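Local coordinates for PbSGBP-B lipoprotein (PDB 6D2Y) that probably binds polysaccharide as a surface lipoprotein encoded in a polysaccharide utilization locus of Prevotella bryantii, at residues D160-E165 / S204-S209. Residues are numbered along the deposited sequence; the frame is centred on the assembly and turned at random.
Sequences DNYPLE and SDKYGS
Tyr162 lies against the backbone at Lys206, and its side chain can be followed atom by atom. Tyr162 CB meets Lys206 CB at 3.8 Å; CG touches Lys206 CB and CA; CD1 approaches Lys206 N, whereas CD2 faces Lys206 CG. Further out, Tyr162 CE1 comes 3.4 Å from Asp205 O, while CE2 and CZ reach Lys206 CA and CZ also nears Asp205 O. Tyr162 OH ends 4.1 Å from Asp205 O, too far for a hydrogen bond. Lys206 CA sits over the centre of the Tyr162 ring, 3.6 Å from its centroid and 14° off the normal, which defines a CH-pi contact. Lys206 CG, anti to its backbone N (chi1 -166°), is set beside Tyr162 CD2. The two side chains cross at about a right angle, and Lys206 NZ continues to a salt bridge with Asp110. One water joins the backbones, donating to Tyr162 O and accepting from Lys206 N. Beyond Leu164, whose CB packs on Asp205 CB, Glu165 and Ser204 form an antiparallel hydrogen-bonded pair: Glu165 N donates to Ser204 O (2.8 Å) and Ser204 N to Glu165 O. Ser204 OG adds a weak bond to Glu165 O. Asp205 OD1 accepts from Tyr207 N at 3.1 Å, from above the carboxylate plane, an Asx turn within the type I turn 205-208. Thus the loop leading into strand 165-168 lies on the turn of hairpin 200-205/208-215, where that strand joins 200-205 in the sheet, within the IPT/TIG domain, an immunoglobulin-like beta sandwich.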
# COMPACT_ATOMS: atom_id res chain seq x y z
N ASP A 160 -16.11 0.55 23.20
CA ASP A 160 -16.37 1.55 24.24
C ASP A 160 -15.27 1.54 25.30
O ASP A 160 -14.70 2.58 25.63
CB ASP A 160 -17.73 1.29 24.89
CG ASP A 160 -18.88 1.53 23.93
OD1 ASP A 160 -20.04 1.30 24.34
OD2 ASP A 160 -18.62 1.94 22.78
N ASN A 161 -14.96 0.36 25.83
CA ASN A 161 -13.96 0.23 26.89
C ASN A 161 -12.53 0.36 26.38
O ASN A 161 -11.61 0.42 27.20
CB ASN A 161 -14.15 -1.10 27.62
CG ASN A 161 -14.48 -2.25 26.68
OD1 ASN A 161 -15.22 -2.08 25.71
ND2 ASN A 161 -13.93 -3.42 26.96
N TYR A 162 -12.33 0.40 25.07
CA TYR A 162 -11.00 0.62 24.51
C TYR A 162 -11.12 1.22 23.11
O TYR A 162 -11.27 0.49 22.13
CB TYR A 162 -10.20 -0.68 24.47
CG TYR A 162 -8.71 -0.47 24.63
CD1 TYR A 162 -7.98 0.26 23.70
CD2 TYR A 162 -8.03 -1.00 25.72
CE1 TYR A 162 -6.62 0.45 23.84
CE2 TYR A 162 -6.66 -0.81 25.87
CZ TYR A 162 -5.97 -0.09 24.93
OH TYR A 162 -4.61 0.10 25.07
N PRO A 163 -11.04 2.54 22.98
CA PRO A 163 -11.23 3.17 21.67
C PRO A 163 -9.98 3.07 20.81
O PRO A 163 -8.85 3.16 21.30
CB PRO A 163 -11.54 4.63 22.01
CG PRO A 163 -11.70 4.68 23.53
CD PRO A 163 -10.90 3.55 24.05
N LEU A 164 -10.20 2.87 19.51
CA LEU A 164 -9.11 2.98 18.55
C LEU A 164 -8.67 4.44 18.45
O LEU A 164 -9.50 5.35 18.48
CB LEU A 164 -9.54 2.44 17.18
CG LEU A 164 -8.56 2.39 15.99
CD1 LEU A 164 -9.04 1.37 14.97
CD2 LEU A 164 -8.37 3.74 15.29
N GLU A 165 -7.36 4.65 18.34
CA GLU A 165 -6.82 5.99 18.25
C GLU A 165 -5.78 6.05 17.15
O GLU A 165 -5.12 5.06 16.83
CB GLU A 165 -6.21 6.44 19.58
CG GLU A 165 -7.20 6.48 20.73
CD GLU A 165 -6.61 7.11 21.97
OE1 GLU A 165 -5.61 6.57 22.49
OE2 GLU A 165 -7.16 8.14 22.43
N SER A 204 -3.72 2.48 16.89
CA SER A 204 -3.71 1.66 18.09
C SER A 204 -5.13 1.35 18.52
O SER A 204 -6.02 2.20 18.42
CB SER A 204 -2.96 2.37 19.23
OG SER A 204 -3.56 3.62 19.54
N ASP A 205 -5.33 0.13 19.01
CA ASP A 205 -6.60 -0.27 19.60
C ASP A 205 -6.31 -1.23 20.74
O ASP A 205 -5.18 -1.28 21.25
CB ASP A 205 -7.55 -0.85 18.53
CG ASP A 205 -7.00 -2.11 17.88
OD1 ASP A 205 -5.92 -2.59 18.28
OD2 ASP A 205 -7.67 -2.63 16.96
N LYS A 206 -7.32 -2.01 21.15
CA LYS A 206 -7.16 -2.91 22.28
C LYS A 206 -6.10 -3.98 22.02
O LYS A 206 -5.45 -4.44 22.96
CB LYS A 206 -8.50 -3.57 22.61
CG LYS A 206 -8.53 -4.28 23.96
CD LYS A 206 -9.78 -5.14 24.11
CE LYS A 206 -9.82 -5.81 25.46
NZ LYS A 206 -9.27 -7.20 25.39
N TYR A 207 -5.90 -4.37 20.77
CA TYR A 207 -5.09 -5.52 20.43
C TYR A 207 -3.67 -5.17 19.99
O TYR A 207 -2.91 -6.07 19.63
CB TYR A 207 -5.79 -6.35 19.35
CG TYR A 207 -7.21 -6.70 19.72
CD1 TYR A 207 -7.49 -7.53 20.80
CD2 TYR A 207 -8.29 -6.20 18.99
CE1 TYR A 207 -8.78 -7.85 21.15
CE2 TYR A 207 -9.59 -6.51 19.33
CZ TYR A 207 -9.83 -7.34 20.41
OH TYR A 207 -11.12 -7.66 20.76
N GLY A 208 -3.30 -3.89 20.02
CA GLY A 208 -1.92 -3.52 19.73
C GLY A 208 -1.74 -2.26 18.92
O GLY A 208 -2.72 -1.63 18.50
N SER A 209 -0.48 -1.88 18.69
CA SER A 209 -0.12 -0.71 17.91
C SER A 209 0.69 -1.13 16.70
O SER A 209 1.55 -2.02 16.80
CB SER A 209 0.69 0.28 18.76
OG SER A 209 -0.14 1.07 19.58
O HOH W 1 -9.86 -1.44 20.67